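Long-range contact in Zgc:56074 (PDB 3E9D), which probably hydrolyses fructose 2,6-bisphosphate, and also fructose 1,6-bisphosphate, lowering glycolytic flux in favour of the pentose phosphate pathway: residues L2-I8 / S221-I227. Sequence-based numbering, arbitrary orientation.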
loop_
_atom_site.group_PDB
_atom_site.type_symbol
_atom_site.label_atom_id
_atom_site.label_comp_id
_atom_site.label_asym_id
_atom_site.label_seq_id
_atom_site.Cartn_x
_atom_site.Cartn_y
_atom_site.Cartn_z
ATOM N N LEU A 2 -3.578 -5.786 -19.764
ATOM C CA LEU A 2 -4.065 -6.307 -18.491
ATOM C C LEU A 2 -4.551 -5.190 -17.573
ATOM O O LEU A 2 -3.853 -4.196 -17.371
ATOM C CB LEU A 2 -3.005 -7.151 -17.763
ATOM C CG LEU A 2 -3.436 -7.704 -16.385
ATOM C CD1 LEU A 2 -4.537 -8.772 -16.516
ATOM C CD2 LEU A 2 -2.235 -8.259 -15.625
ATOM N N THR A 3 -5.752 -5.361 -17.037
ATOM C CA THR A 3 -6.300 -4.453 -16.040
ATOM C C THR A 3 -6.404 -5.214 -14.734
ATOM O O THR A 3 -6.948 -6.313 -14.706
ATOM C CB THR A 3 -7.699 -3.951 -16.432
ATOM O OG1 THR A 3 -7.589 -3.138 -17.596
ATOM C CG2 THR A 3 -8.338 -3.110 -15.285
ATOM N N PHE A 4 -5.885 -4.628 -13.658
ATOM C CA PHE A 4 -5.987 -5.257 -12.338
ATOM C C PHE A 4 -6.144 -4.207 -11.238
ATOM O O PHE A 4 -5.696 -3.060 -11.393
ATOM C CB PHE A 4 -4.795 -6.198 -12.061
ATOM C CG PHE A 4 -3.473 -5.495 -11.855
ATOM C CD1 PHE A 4 -3.071 -5.102 -10.578
ATOM C CD2 PHE A 4 -2.619 -5.252 -12.938
ATOM C CE1 PHE A 4 -1.853 -4.440 -10.376
ATOM C CE2 PHE A 4 -1.379 -4.606 -12.756
ATOM C CZ PHE A 4 -0.998 -4.200 -11.457
ATOM N N ALA A 5 -6.829 -4.600 -10.167
ATOM C CA ALA A 5 -7.017 -3.759 -8.995
ATOM C C ALA A 5 -5.895 -4.022 -8.006
ATOM O O ALA A 5 -5.393 -5.158 -7.895
ATOM C CB ALA A 5 -8.367 -4.062 -8.333
ATOM N N LEU A 6 -5.488 -2.967 -7.305
ATOM C CA LEU A 6 -4.518 -3.100 -6.234
ATOM C C LEU A 6 -5.101 -2.490 -4.962
ATOM O O LEU A 6 -5.343 -1.278 -4.919
ATOM C CB LEU A 6 -3.204 -2.389 -6.592
ATOM C CG LEU A 6 -2.172 -2.382 -5.464
ATOM C CD1 LEU A 6 -1.636 -3.792 -5.235
ATOM C CD2 LEU A 6 -1.005 -1.417 -5.760
ATOM N N THR A 7 -5.311 -3.322 -3.942
ATOM C CA THR A 7 -5.771 -2.833 -2.639
ATOM C C THR A 7 -4.585 -2.769 -1.712
ATOM O O THR A 7 -3.837 -3.739 -1.591
ATOM C CB THR A 7 -6.855 -3.749 -2.041
ATOM O OG1 THR A 7 -8.006 -3.717 -2.894
ATOM C CG2 THR A 7 -7.251 -3.303 -0.620
ATOM N N ILE A 8 -4.415 -1.627 -1.060
ATOM C CA ILE A 8 -3.236 -1.374 -0.246
ATOM C C ILE A 8 -3.672 -1.131 1.197
ATOM O O ILE A 8 -4.515 -0.253 1.456
ATOM C CB ILE A 8 -2.499 -0.109 -0.734
ATOM C CG1 ILE A 8 -2.059 -0.262 -2.204
ATOM C CG2 ILE A 8 -1.279 0.206 0.200
ATOM C CD1 ILE A 8 -1.547 1.072 -2.852
ATOM N N SER A 221 -6.457 1.717 0.744
ATOM C CA SER A 221 -6.480 2.473 -0.512
ATOM C C SER A 221 -6.641 1.541 -1.703
ATOM O O SER A 221 -6.327 0.349 -1.611
ATOM C CB SER A 221 -5.182 3.300 -0.699
ATOM O OG SER A 221 -4.907 4.066 0.472
ATOM N N ARG A 222 -7.088 2.083 -2.835
ATOM C CA ARG A 222 -7.310 1.262 -4.025
ATOM C C ARG A 222 -6.981 2.029 -5.298
ATOM O O ARG A 222 -7.454 3.158 -5.471
ATOM C CB ARG A 222 -8.765 0.756 -4.100
ATOM C CG ARG A 222 -8.991 -0.296 -5.251
ATOM C CD ARG A 222 -10.460 -0.728 -5.470
ATOM N NE ARG A 222 -11.112 -1.511 -4.384
ATOM C CZ ARG A 222 -10.441 -2.229 -3.519
ATOM N NH1 ARG A 222 -9.141 -2.235 -3.658
ATOM N NH2 ARG A 222 -11.027 -2.924 -2.539
ATOM N N PHE A 223 -6.175 1.401 -6.163
ATOM C CA PHE A 223 -5.879 1.902 -7.496
ATOM C C PHE A 223 -6.193 0.788 -8.493
ATOM O O PHE A 223 -6.056 -0.394 -8.168
ATOM C CB PHE A 223 -4.389 2.294 -7.651
ATOM C CG PHE A 223 -3.990 3.511 -6.851
ATOM C CD1 PHE A 223 -3.901 4.757 -7.467
ATOM C CD2 PHE A 223 -3.700 3.409 -5.486
ATOM C CE1 PHE A 223 -3.546 5.904 -6.731
ATOM C CE2 PHE A 223 -3.330 4.544 -4.741
ATOM C CZ PHE A 223 -3.257 5.801 -5.378
ATOM N N ILE A 224 -6.627 1.183 -9.689
ATOM C CA ILE A 224 -6.771 0.271 -10.804
ATOM C C ILE A 224 -5.678 0.593 -11.830
ATOM O O ILE A 224 -5.531 1.763 -12.257
ATOM C CB ILE A 224 -8.160 0.422 -11.493
ATOM C CG1 ILE A 224 -9.312 0.494 -10.464
ATOM C CG2 ILE A 224 -8.371 -0.710 -12.524
ATOM C CD1 ILE A 224 -9.380 -0.702 -9.494
ATOM N N PHE A 225 -4.924 -0.436 -12.221
ATOM C CA PHE A 225 -3.831 -0.290 -13.192
ATOM C C PHE A 225 -4.211 -0.929 -14.519
ATOM O O PHE A 225 -4.805 -2.011 -14.560
ATOM C CB PHE A 225 -2.580 -1.019 -12.694
ATOM C CG PHE A 225 -1.928 -0.381 -11.503
ATOM C CD1 PHE A 225 -0.804 0.428 -11.672
ATOM C CD2 PHE A 225 -2.424 -0.590 -10.216
ATOM C CE1 PHE A 225 -0.163 1.010 -10.572
ATOM C CE2 PHE A 225 -1.812 0.017 -9.105
ATOM C CZ PHE A 225 -0.674 0.806 -9.282
ATOM N N THR A 226 -3.864 -0.261 -15.607
ATOM C CA THR A 226 -3.894 -0.905 -16.912
ATOM C C THR A 226 -2.469 -0.910 -17.439
ATOM O O THR A 226 -1.820 0.141 -17.504
ATOM C CB THR A 226 -4.837 -0.185 -17.884
ATOM O OG1 THR A 226 -6.180 -0.310 -17.394
ATOM C CG2 THR A 226 -4.751 -0.807 -19.272
ATOM N N ILE A 227 -1.985 -2.098 -17.786
ATOM C CA ILE A 227 -0.604 -2.258 -18.216
ATOM C C ILE A 227 -0.527 -2.804 -19.648
ATOM O O ILE A 227 -1.360 -3.640 -20.051
ATOM C CB ILE A 227 0.246 -3.091 -17.225
ATOM C CG1 ILE A 227 -0.305 -4.504 -17.054
ATOM C CG2 ILE A 227 0.339 -2.388 -15.821
ATOM C CD1 ILE A 227 0.671 -5.461 -16.280
HETATM O O HOH W 1 -3.591 2.376 2.408
#
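Antiparallel pairing of Leu2-Ile8 with Ser221-Ile227 joins the first strand of the histidine phosphatase fold to its penultimate one, within the mixed sheet that carries the active site. The ladder is unbroken: Leu2, Phe4, Leu6 and Ile8 form hydrogen-bonded pairs with Ile227, Phe225, Phe223 and Ser221. Each pair closes with two backbone bonds, among them Leu6 N to Phe223 O at 2.8 Å and Phe223 N to Leu6 O at 3.1 Å.

The side chains of these pairs share a largely apolar face, with Ser221 at its polar end. With chi1 at 70°, the Phe4 ring leans across to the neighbouring strand, where Phe225 CB packs over one of its faces, 4.0 Å from the ring centroid. The two rings are nearly parallel, their planes 10° apart, yet slid so far that they barely overlap. Leu6 CD2 meets the other end of Phe225, 3.7 Å from its CE2, while Ile227 CG2 approaches the Phe4 ring obliquely. Helix 184-197 packs on Ile8, Phe223 and Phe225.

On the reverse face, Thr3 OG1 and Thr226 OG1 share a hydrogen bond of 3.2 Å, and Ala5 CB touches Ile224 CD1 at 3.7 Å. Arg222 NH2 bonds to Ala167 O, and Thr7 OG1 to His177 NE2. At the Ile8-Ser221 end a water links Ile8 O with Ser221 OG, which also bonds to Asn245 N.

Two backbone bonds per pair and the apolar packing beside them hold the strands in register, consistent with a well-placed strand end before His11, the phosphohistidine nucleophile three residues after Ile8.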